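Local coordinates for replication initiation and membrane attachment protein (Geobacillus stearothermophilus 10, PDB 5WTN) that probably takes part in primosome assembly, acting as a tetramer that helps initiate and restart bacterial DNA replication, at residues V157-F165 / S198-F206; Y240-V251 / L266-Y274. All blocks are in the same frame, centred on the assembly; numbering follows the deposited sequence.

Contact 1: residues V157-F165 / S198-F206; sequences VTRSFSDVF and SYVLDDGVF
Two hydrogen bonds tie Phe-161 and Ser-162 to the chain that passes beside them. Phe-161 N donates to Val-200 O at 2.9 Å. Asp-202 N donates to Ser-162 OG at 3.0 Å, with an N-H...O angle of 172°. Ser-162 OG also shares a hydrogen bond with Ser-160 OG, and either hydroxyl could be the donor. The Ser-162 hydroxyl is turned between its own N and carbonyl carbon (chi1 44°), which aims OG at the amide of Asp-202.

The arrangement is the start of a short helix, 161-164, docked against an irregular connection that leads into helix 208-217. Ser-160 is the N-cap of that short helix. Val-200 O takes up the amide hydrogen of Phe-161 in the first turn, where the helix itself offers no acceptor.

Apolar contacts lie next to the polar ones. Phe-161 CD1 meets one face of the Tyr-199 ring near its rim, 4.0 Å from Tyr-199 CG. The two ring planes are inclined at 43°. Leu-201 runs alongside Phe-161, its CD2 3.7 Å from Phe-161 CB. Val-205 CG1 touches Ser-162 CB at 3.6 Å. With an alanine in place of Ser-162, the amide of Asp-202 would probably lose its acceptor and the Ser-160 hydroxyl this partner.

The second subunit also packs on this region. Phe-161 and Tyr-199 both touch its Gly-86, and Tyr-199 OH is hydrogen-bonded to Asp-121 of that subunit.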
loop_
_atom_site.group_PDB
_atom_site.type_symbol
_atom_site.label_atom_id
_atom_site.label_comp_id
_atom_site.label_asym_id
_atom_site.label_seq_id
_atom_site.Cartn_x
_atom_site.Cartn_y
_atom_site.Cartn_z
ATOM N N VAL A 157 -14.985 -21.539 17.814
ATOM C CA VAL A 157 -14.047 -22.249 18.676
ATOM C C VAL A 157 -12.854 -21.395 19.120
ATOM O O VAL A 157 -11.889 -21.925 19.674
ATOM C CB VAL A 157 -13.584 -23.570 18.023
ATOM C CG1 VAL A 157 -14.800 -24.375 17.588
ATOM C CG2 VAL A 157 -12.681 -23.289 16.822
ATOM N N THR A 158 -12.870 -20.102 18.798
ATOM C CA THR A 158 -11.722 -19.224 19.088
ATOM C C THR A 158 -11.293 -19.231 20.552
ATOM O O THR A 158 -12.132 -19.111 21.445
ATOM C CB THR A 158 -12.022 -17.752 18.750
ATOM O OG1 THR A 158 -12.878 -17.665 17.605
ATOM C CG2 THR A 158 -10.730 -16.999 18.464
ATOM N N ARG A 159 -9.990 -19.339 20.805
ATOM C CA ARG A 159 -9.480 -19.181 22.181
ATOM C C ARG A 159 -9.450 -17.714 22.636
ATOM O O ARG A 159 -9.286 -16.788 21.823
ATOM C CB ARG A 159 -8.071 -19.775 22.357
ATOM C CG ARG A 159 -7.926 -21.262 22.055
ATOM C CD ARG A 159 -9.022 -22.123 22.707
ATOM N NE ARG A 159 -8.515 -23.455 23.043
ATOM C CZ ARG A 159 -8.322 -24.438 22.158
ATOM N NH1 ARG A 159 -8.600 -24.252 20.868
ATOM N NH2 ARG A 159 -7.848 -25.616 22.564
ATOM N N SER A 160 -9.601 -17.521 23.946
ATOM C CA SER A 160 -9.517 -16.205 24.566
ATOM C C SER A 160 -8.083 -15.916 24.981
ATOM O O SER A 160 -7.206 -16.759 24.828
ATOM C CB SER A 160 -10.400 -16.164 25.800
ATOM O OG SER A 160 -9.901 -17.038 26.797
ATOM N N PHE A 161 -7.843 -14.726 25.517
ATOM C CA PHE A 161 -6.503 -14.331 25.916
ATOM C C PHE A 161 -6.078 -15.192 27.091
ATOM O O PHE A 161 -4.945 -15.670 27.148
ATOM C CB PHE A 161 -6.513 -12.860 26.319
ATOM C CG PHE A 161 -5.143 -12.241 26.431
ATOM C CD1 PHE A 161 -4.617 -11.495 25.380
ATOM C CD2 PHE A 161 -4.389 -12.385 27.584
ATOM C CE1 PHE A 161 -3.350 -10.910 25.470
ATOM C CE2 PHE A 161 -3.125 -11.804 27.681
ATOM C CZ PHE A 161 -2.605 -11.060 26.620
ATOM N N SER A 162 -7.005 -15.378 28.030
ATOM C CA SER A 162 -6.736 -16.098 29.273
ATOM C C SER A 162 -6.516 -17.589 29.027
ATOM O O SER A 162 -5.799 -18.243 29.788
ATOM C CB SER A 162 -7.879 -15.885 30.252
ATOM O OG SER A 162 -9.129 -16.019 29.600
ATOM N N ASP A 163 -7.127 -18.114 27.960
ATOM C CA ASP A 163 -6.918 -19.495 27.530
ATOM C C ASP A 163 -5.471 -19.759 27.119
ATOM O O ASP A 163 -4.927 -20.807 27.429
ATOM C CB ASP A 163 -7.845 -19.845 26.352
ATOM C CG ASP A 163 -9.301 -20.091 26.781
ATOM O OD1 ASP A 163 -9.569 -20.178 28.006
ATOM O OD2 ASP A 163 -10.182 -20.206 25.889
ATOM N N VAL A 164 -4.883 -18.832 26.368
ATOM C CA VAL A 164 -3.553 -18.989 25.761
ATOM C C VAL A 164 -2.379 -18.362 26.511
ATOM O O VAL A 164 -1.214 -18.663 26.229
ATOM C CB VAL A 164 -3.602 -18.393 24.333
ATOM C CG1 VAL A 164 -2.374 -18.759 23.508
ATOM C CG2 VAL A 164 -4.840 -18.886 23.658
ATOM N N PHE A 165 -2.678 -17.508 27.484
ATOM C CA PHE A 165 -1.638 -16.685 28.110
ATOM C C PHE A 165 -1.809 -16.564 29.616
ATOM O O PHE A 165 -2.919 -16.710 30.142
ATOM C CB PHE A 165 -1.678 -15.271 27.538
ATOM C CG PHE A 165 -1.262 -15.177 26.105
ATOM C CD1 PHE A 165 0.071 -15.352 25.746
ATOM C CD2 PHE A 165 -2.202 -14.874 25.111
ATOM C CE1 PHE A 165 0.462 -15.259 24.413
ATOM C CE2 PHE A 165 -1.821 -14.777 23.758
ATOM C CZ PHE A 165 -0.490 -14.966 23.409
ATOM N N SER A 198 -10.589 -7.392 19.086
ATOM C CA SER A 198 -10.887 -7.174 20.475
ATOM C C SER A 198 -10.575 -8.479 21.133
ATOM O O SER A 198 -11.345 -9.429 21.013
ATOM C CB SER A 198 -12.360 -6.818 20.641
ATOM O OG SER A 198 -12.716 -5.770 19.752
ATOM N N TYR A 199 -9.459 -8.537 21.848
ATOM C CA TYR A 199 -9.177 -9.746 22.597
ATOM C C TYR A 199 -10.188 -9.811 23.745
ATOM O O TYR A 199 -10.769 -8.774 24.120
ATOM C CB TYR A 199 -7.713 -9.809 23.071
ATOM C CG TYR A 199 -7.305 -8.823 24.141
ATOM C CD1 TYR A 199 -7.746 -8.962 25.446
ATOM C CD2 TYR A 199 -6.430 -7.781 23.859
ATOM C CE1 TYR A 199 -7.366 -8.071 26.434
ATOM C CE2 TYR A 199 -6.033 -6.890 24.848
ATOM C CZ TYR A 199 -6.510 -7.039 26.134
ATOM O OH TYR A 199 -6.140 -6.158 27.129
ATOM N N VAL A 200 -10.429 -11.009 24.279
ATOM C CA VAL A 200 -11.336 -11.143 25.416
ATOM C C VAL A 200 -10.689 -11.948 26.521
ATOM O O VAL A 200 -9.772 -12.732 26.256
ATOM C CB VAL A 200 -12.681 -11.789 25.033
ATOM C CG1 VAL A 200 -13.583 -10.770 24.357
ATOM C CG2 VAL A 200 -12.462 -12.996 24.147
ATOM N N LEU A 201 -11.151 -11.732 27.755
ATOM C CA LEU A 201 -10.684 -12.511 28.896
ATOM C C LEU A 201 -11.877 -13.209 29.500
ATOM O O LEU A 201 -12.957 -12.630 29.599
ATOM C CB LEU A 201 -10.037 -11.624 29.960
ATOM C CG LEU A 201 -8.702 -10.913 29.723
ATOM C CD1 LEU A 201 -8.513 -9.825 30.783
ATOM C CD2 LEU A 201 -7.522 -11.873 29.746
ATOM N N ASP A 202 -11.692 -14.454 29.928
ATOM C CA ASP A 202 -12.765 -15.196 30.580
ATOM C C ASP A 202 -13.104 -14.570 31.932
ATOM O O ASP A 202 -12.214 -14.315 32.744
ATOM C CB ASP A 202 -12.370 -16.663 30.763
ATOM C CG ASP A 202 -13.547 -17.606 30.609
ATOM O OD1 ASP A 202 -14.145 -17.640 29.513
ATOM O OD2 ASP A 202 -13.874 -18.314 31.584
ATOM N N ASP A 203 -14.389 -14.321 32.170
ATOM C CA ASP A 203 -14.820 -13.695 33.414
ATOM C C ASP A 203 -14.284 -14.459 34.623
ATOM O O ASP A 203 -14.309 -13.951 35.746
ATOM C CB ASP A 203 -16.347 -13.572 33.467
ATOM C CG ASP A 203 -16.861 -12.378 32.679
ATOM O OD1 ASP A 203 -18.048 -12.016 32.839
ATOM O OD2 ASP A 203 -16.069 -11.791 31.905
ATOM N N GLY A 204 -13.771 -15.664 34.379
ATOM C CA GLY A 204 -13.191 -16.485 35.420
ATOM C C GLY A 204 -11.826 -16.021 35.899
ATOM O O GLY A 204 -11.325 -16.510 36.912
ATOM N N VAL A 205 -11.208 -15.080 35.192
ATOM C CA VAL A 205 -9.919 -14.555 35.648
ATOM C C VAL A 205 -10.041 -13.779 36.976
ATOM O O VAL A 205 -9.037 -13.518 37.650
ATOM C CB VAL A 205 -9.223 -13.645 34.584
ATOM C CG1 VAL A 205 -9.020 -14.382 33.269
ATOM C CG2 VAL A 205 -10.011 -12.368 34.359
ATOM N N PHE A 206 -11.272 -13.398 37.327
ATOM C CA PHE A 206 -11.534 -12.582 38.508
ATOM C C PHE A 206 -12.863 -12.951 39.162
ATOM O O PHE A 206 -13.871 -13.105 38.465
ATOM C CB PHE A 206 -11.579 -11.101 38.108
ATOM C CG PHE A 206 -11.869 -10.171 39.252
ATOM C CD1 PHE A 206 -10.866 -9.824 40.148
ATOM C CD2 PHE A 206 -13.136 -9.643 39.434
ATOM C CE1 PHE A 206 -11.119 -8.973 41.196
ATOM C CE2 PHE A 206 -13.397 -8.790 40.494
ATOM C CZ PHE A 206 -12.389 -8.457 41.375
#

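Contact 2: residues Y240-V251 / L266-Y274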
loop_
_atom_site.group_PDB
_atom_site.type_symbol
_atom_site.label_atom_id
_atom_site.label_comp_id
_atom_site.label_asym_id
_atom_site.label_seq_id
_atom_site.Cartn_x
_atom_site.Cartn_y
_atom_site.Cartn_z
ATOM N N TYR A 240 -2.284 -7.784 36.763
ATOM C CA TYR A 240 -1.595 -7.584 38.038
ATOM C C TYR A 240 -1.794 -8.628 39.160
ATOM O O TYR A 240 -1.160 -8.531 40.219
ATOM C CB TYR A 240 -1.961 -6.200 38.552
ATOM C CG TYR A 240 -1.437 -5.093 37.674
ATOM C CD1 TYR A 240 -0.101 -5.034 37.331
ATOM C CD2 TYR A 240 -2.277 -4.112 37.182
ATOM C CE1 TYR A 240 0.398 -4.018 36.544
ATOM C CE2 TYR A 240 -1.791 -3.088 36.381
ATOM C CZ TYR A 240 -0.445 -3.045 36.065
ATOM O OH TYR A 240 0.068 -2.036 35.261
ATOM N N GLY A 241 -2.662 -9.612 38.942
ATOM C CA GLY A 241 -2.917 -10.628 39.947
ATOM C C GLY A 241 -3.627 -10.120 41.195
ATOM O O GLY A 241 -3.505 -10.696 42.285
ATOM N N ILE A 242 -4.389 -9.046 41.041
ATOM C CA ILE A 242 -5.094 -8.436 42.167
ATOM C C ILE A 242 -6.292 -9.281 42.616
ATOM O O ILE A 242 -7.205 -9.542 41.836
ATOM C CB ILE A 242 -5.599 -7.012 41.794
ATOM C CG1 ILE A 242 -4.449 -6.141 41.291
ATOM C CG2 ILE A 242 -6.288 -6.342 42.969
ATOM C CD1 ILE A 242 -4.888 -4.791 40.869
ATOM N N PRO A 243 -6.302 -9.700 43.890
ATOM C CA PRO A 243 -7.441 -10.407 44.505
ATOM C C PRO A 243 -8.672 -9.499 44.666
ATOM O O PRO A 243 -8.538 -8.279 44.566
ATOM C CB PRO A 243 -6.894 -10.830 45.868
ATOM C CG PRO A 243 -5.773 -9.891 46.136
ATOM C CD PRO A 243 -5.160 -9.578 44.810
ATOM N N PRO A 244 -9.865 -10.088 44.886
ATOM C CA PRO A 244 -11.105 -9.297 44.954
ATOM C C PRO A 244 -11.199 -8.326 46.126
ATOM O O PRO A 244 -11.715 -7.232 45.926
ATOM C CB PRO A 244 -12.197 -10.370 45.075
ATOM C CG PRO A 244 -11.580 -11.596 44.501
ATOM C CD PRO A 244 -10.144 -11.532 44.917
ATOM N N LEU A 245 -10.749 -8.720 47.317
ATOM C CA LEU A 245 -10.775 -7.814 48.468
ATOM C C LEU A 245 -9.916 -6.597 48.188
ATOM O O LEU A 245 -10.296 -5.477 48.509
ATOM C CB LEU A 245 -10.284 -8.506 49.740
ATOM C CG LEU A 245 -11.377 -9.046 50.662
ATOM C CD1 LEU A 245 -10.782 -9.560 51.972
ATOM C CD2 LEU A 245 -12.435 -7.969 50.913
ATOM N N GLU A 246 -8.757 -6.823 47.579
ATOM C CA GLU A 246 -7.894 -5.718 47.194
ATOM C C GLU A 246 -8.497 -4.831 46.085
ATOM O O GLU A 246 -8.361 -3.604 46.135
ATOM C CB GLU A 246 -6.481 -6.218 46.844
ATOM C CG GLU A 246 -5.690 -6.782 48.034
ATOM C CD GLU A 246 -5.309 -5.729 49.088
ATOM O OE1 GLU A 246 -4.421 -4.881 48.815
ATOM O OE2 GLU A 246 -5.883 -5.750 50.204
ATOM N N MET A 247 -9.331 -5.314 45.172
ATOM C CA MET A 247 -9.915 -4.410 44.203
ATOM C C MET A 247 -11.055 -3.789 44.722
ATOM O O MET A 247 -11.503 -2.859 44.252
ATOM C CB MET A 247 -10.347 -5.060 42.960
ATOM C CG MET A 247 -10.557 -4.058 41.893
ATOM S SD MET A 247 -9.343 -4.352 40.751
ATOM C CE MET A 247 -9.397 -3.085 39.763
ATOM N N GLN A 248 -11.543 -4.341 45.733
ATOM C CA GLN A 248 -12.572 -3.623 46.452
ATOM C C GLN A 248 -11.993 -2.319 46.990
ATOM O O GLN A 248 -12.582 -1.260 46.783
ATOM C CB GLN A 248 -13.147 -4.473 47.579
ATOM C CG GLN A 248 -14.344 -3.848 48.275
ATOM C CD GLN A 248 -14.866 -4.709 49.411
ATOM O OE1 GLN A 248 -14.819 -5.942 49.343
ATOM N NE2 GLN A 248 -15.359 -4.063 50.471
ATOM N N LYS A 249 -10.832 -2.393 47.642
ATOM C CA LYS A 249 -10.180 -1.190 48.152
ATOM C C LYS A 249 -9.931 -0.185 47.032
ATOM O O LYS A 249 -10.396 0.951 47.109
ATOM C CB LYS A 249 -8.872 -1.504 48.891
ATOM C CG LYS A 249 -9.025 -1.688 50.401
ATOM C CD LYS A 249 -7.686 -1.470 51.138
ATOM C CE LYS A 249 -6.538 -2.227 50.459
ATOM N NZ LYS A 249 -5.209 -2.180 51.172
ATOM N N LEU A 250 -9.223 -0.621 45.992
ATOM C CA LEU A 250 -8.897 0.233 44.860
ATOM C C LEU A 250 -10.133 0.923 44.299
ATOM O O LEU A 250 -10.117 2.118 44.006
ATOM C CB LEU A 250 -8.242 -0.588 43.760
ATOM C CG LEU A 250 -6.992 -1.358 44.172
ATOM C CD1 LEU A 250 -6.414 -2.093 42.964
ATOM C CD2 LEU A 250 -5.964 -0.415 44.787
ATOM N N VAL A 251 -11.214 0.175 44.158
ATOM C CA VAL A 251 -12.424 0.758 43.612
ATOM C C VAL A 251 -12.922 1.812 44.591
ATOM O O VAL A 251 -13.160 2.954 44.212
ATOM C CB VAL A 251 -13.482 -0.322 43.288
ATOM C CG1 VAL A 251 -14.844 0.298 43.054
ATOM C CG2 VAL A 251 -13.043 -1.102 42.070
ATOM N N LEU A 266 -8.616 4.249 38.474
ATOM C CA LEU A 266 -8.512 2.846 38.864
ATOM C C LEU A 266 -7.230 2.216 38.327
ATOM O O LEU A 266 -6.524 1.537 39.060
ATOM C CB LEU A 266 -9.720 2.071 38.348
ATOM C CG LEU A 266 -9.798 0.599 38.748
ATOM C CD1 LEU A 266 -9.889 0.452 40.247
ATOM C CD2 LEU A 266 -10.986 -0.061 38.112
ATOM N N ARG A 267 -6.934 2.452 37.050
ATOM C CA ARG A 267 -5.708 1.954 36.433
ATOM C C ARG A 267 -4.464 2.380 37.204
ATOM O O ARG A 267 -3.577 1.564 37.443
ATOM C CB ARG A 267 -5.603 2.385 34.953
ATOM C CG ARG A 267 -6.564 1.633 34.001
ATOM C CD ARG A 267 -6.441 2.043 32.516
ATOM N NE ARG A 267 -5.094 1.872 31.945
ATOM C CZ ARG A 267 -4.804 2.038 30.650
ATOM N NH1 ARG A 267 -5.773 2.359 29.795
ATOM N NH2 ARG A 267 -3.554 1.873 30.201
ATOM N N ARG A 268 -4.409 3.647 37.605
ATOM C CA ARG A 268 -3.282 4.148 38.389
ATOM C C ARG A 268 -3.157 3.438 39.727
ATOM O O ARG A 268 -2.074 3.008 40.099
ATOM C CB ARG A 268 -3.411 5.652 38.631
ATOM C CG ARG A 268 -3.417 6.475 37.351
ATOM C CD ARG A 268 -3.130 7.957 37.593
ATOM N NE ARG A 268 -3.589 8.745 36.452
ATOM C CZ ARG A 268 -4.770 9.356 36.400
ATOM N NH1 ARG A 268 -5.599 9.290 37.442
ATOM N NH2 ARG A 268 -5.122 10.042 35.314
ATOM N N ALA A 269 -4.270 3.335 40.445
ATOM C CA ALA A 269 -4.310 2.667 41.737
ATOM C C ALA A 269 -3.778 1.247 41.617
ATOM O O ALA A 269 -2.986 0.798 42.449
ATOM C CB ALA A 269 -5.724 2.641 42.256
ATOM N N ALA A 270 -4.229 0.553 40.574
ATOM C CA ALA A 270 -3.783 -0.796 40.267
ATOM C C ALA A 270 -2.279 -0.837 39.993
ATOM O O ALA A 270 -1.562 -1.655 40.579
ATOM C CB ALA A 270 -4.560 -1.343 39.085
ATOM N N ARG A 271 -1.808 0.039 39.105
ATOM C CA ARG A 271 -0.382 0.128 38.780
ATOM C C ARG A 271 0.450 0.393 40.036
ATOM O O ARG A 271 1.542 -0.149 40.183
ATOM C CB ARG A 271 -0.126 1.196 37.694
ATOM C CG ARG A 271 1.359 1.537 37.420
ATOM C CD ARG A 271 1.592 2.337 36.105
ATOM N NE ARG A 271 0.539 3.317 35.799
ATOM C CZ ARG A 271 -0.363 3.187 34.818
ATOM N NH1 ARG A 271 -0.350 2.117 34.023
ATOM N NH2 ARG A 271 -1.284 4.130 34.622
ATOM N N GLU A 272 -0.082 1.202 40.949
ATOM C CA GLU A 272 0.593 1.508 42.205
ATOM C C GLU A 272 0.642 0.275 43.114
ATOM O O GLU A 272 1.702 -0.101 43.623
ATOM C CB GLU A 272 -0.122 2.659 42.926
ATOM C CG GLU A 272 0.047 4.048 42.287
ATOM C CD GLU A 272 -0.845 5.123 42.932
ATOM O OE1 GLU A 272 -1.374 4.900 44.048
ATOM O OE2 GLU A 272 -1.025 6.199 42.314
ATOM N N TRP A 273 -0.516 -0.339 43.326
ATOM C CA TRP A 273 -0.630 -1.549 44.136
ATOM C C TRP A 273 0.410 -2.589 43.724
ATOM O O TRP A 273 1.023 -3.232 44.573
ATOM C CB TRP A 273 -2.042 -2.116 43.984
ATOM C CG TRP A 273 -2.359 -3.330 44.813
ATOM C CD1 TRP A 273 -3.018 -3.354 46.008
ATOM C CD2 TRP A 273 -2.070 -4.703 44.489
ATOM N NE1 TRP A 273 -3.143 -4.652 46.456
ATOM C CE2 TRP A 273 -2.571 -5.496 45.543
ATOM C CE3 TRP A 273 -1.432 -5.336 43.416
ATOM C CZ2 TRP A 273 -2.453 -6.891 45.553
ATOM C CZ3 TRP A 273 -1.316 -6.720 43.428
ATOM C CH2 TRP A 273 -1.825 -7.482 44.487
ATOM N N TYR A 274 0.629 -2.733 42.421
ATOM C CA TYR A 274 1.556 -3.743 41.935
ATOM C C TYR A 274 2.990 -3.406 42.319
ATOM O O TYR A 274 3.746 -4.295 42.706
ATOM C CB TYR A 274 1.418 -3.908 40.426
ATOM C CG TYR A 274 2.083 -5.141 39.847
ATOM C CD1 TYR A 274 3.325 -5.056 39.222
ATOM C CD2 TYR A 274 1.456 -6.387 39.899
ATOM C CE1 TYR A 274 3.928 -6.177 38.670
ATOM C CE2 TYR A 274 2.050 -7.510 39.346
ATOM C CZ TYR A 274 3.286 -7.398 38.736
ATOM O OH TYR A 274 3.880 -8.509 38.187
#
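Trp-273 lays its indole against Ile-242, whose CG1 sits over a face of the six-membered ring, 4.1 Å from its centroid. This is a CH-pi contact. It belongs to a helix-helix packing in which the segments 244-251 and 266-274 cross steeply, with 131° between their N-to-C directions, and their axes come within 9.8 Å. Leu-250 is the knob in a hole formed by Leu-266, Ala-269, Ala-270 and Trp-273. The small alanines let it approach, with Leu-250 CD2 4.0 Å from Ala-269 CB.

Toward helix 227-240, Met-247 CE touches Leu-266 CD1 at 3.6 Å. Val-251 CG2 also packs on that methyl. Leu-236 of helix 227-240 packs on Met-247, Leu-266 and Ala-270, so a third helix packs against this side.

Tyr-240 and Tyr-274 meet where the chain leaves helix 227-240. The CD1 corner of the Tyr-240 ring lies over a face of the Tyr-274 ring, toward its rim, and the planes are inclined at 47°. Pro-283 touches both tyrosines.

One polar bond joins the segments. Trp-273 reaches across to Glu-246 because its CG lies anti to the backbone N (chi1 -177°). The Glu-246 side chain bends at its second torsion and brings its carboxylate to the indole edge. Lys-249 NZ makes a long salt bridge to Glu-246 OE1. Trp-273 NE1 donates to the anti lone pair of Glu-246 OE1 at 2.7 Å, and this oxygen lies in the indole plane.

Overall arrangement
Contact 1 holds a short helix and an irregular connection together. Contact 2 packs two longer helices, and about twice as much surface is buried there. Both mix buried and exposed residues. Main-chain amides and a serine hydroxyl give contact 1 its polar bonds, whereas contact 2 is mostly apolar, with a single indole-carboxylate bond. Helix 227-240 links them: it touches Tyr-199 and Val-205 of contact 1 and Met-247 and Leu-266 of contact 2. Strand 283-287 also reaches both. The two meet directly where Phe-206 CE1 packs 3.8 Å from Pro-244 CA. Each touches the second subunit, but contact 1 does so through more residues.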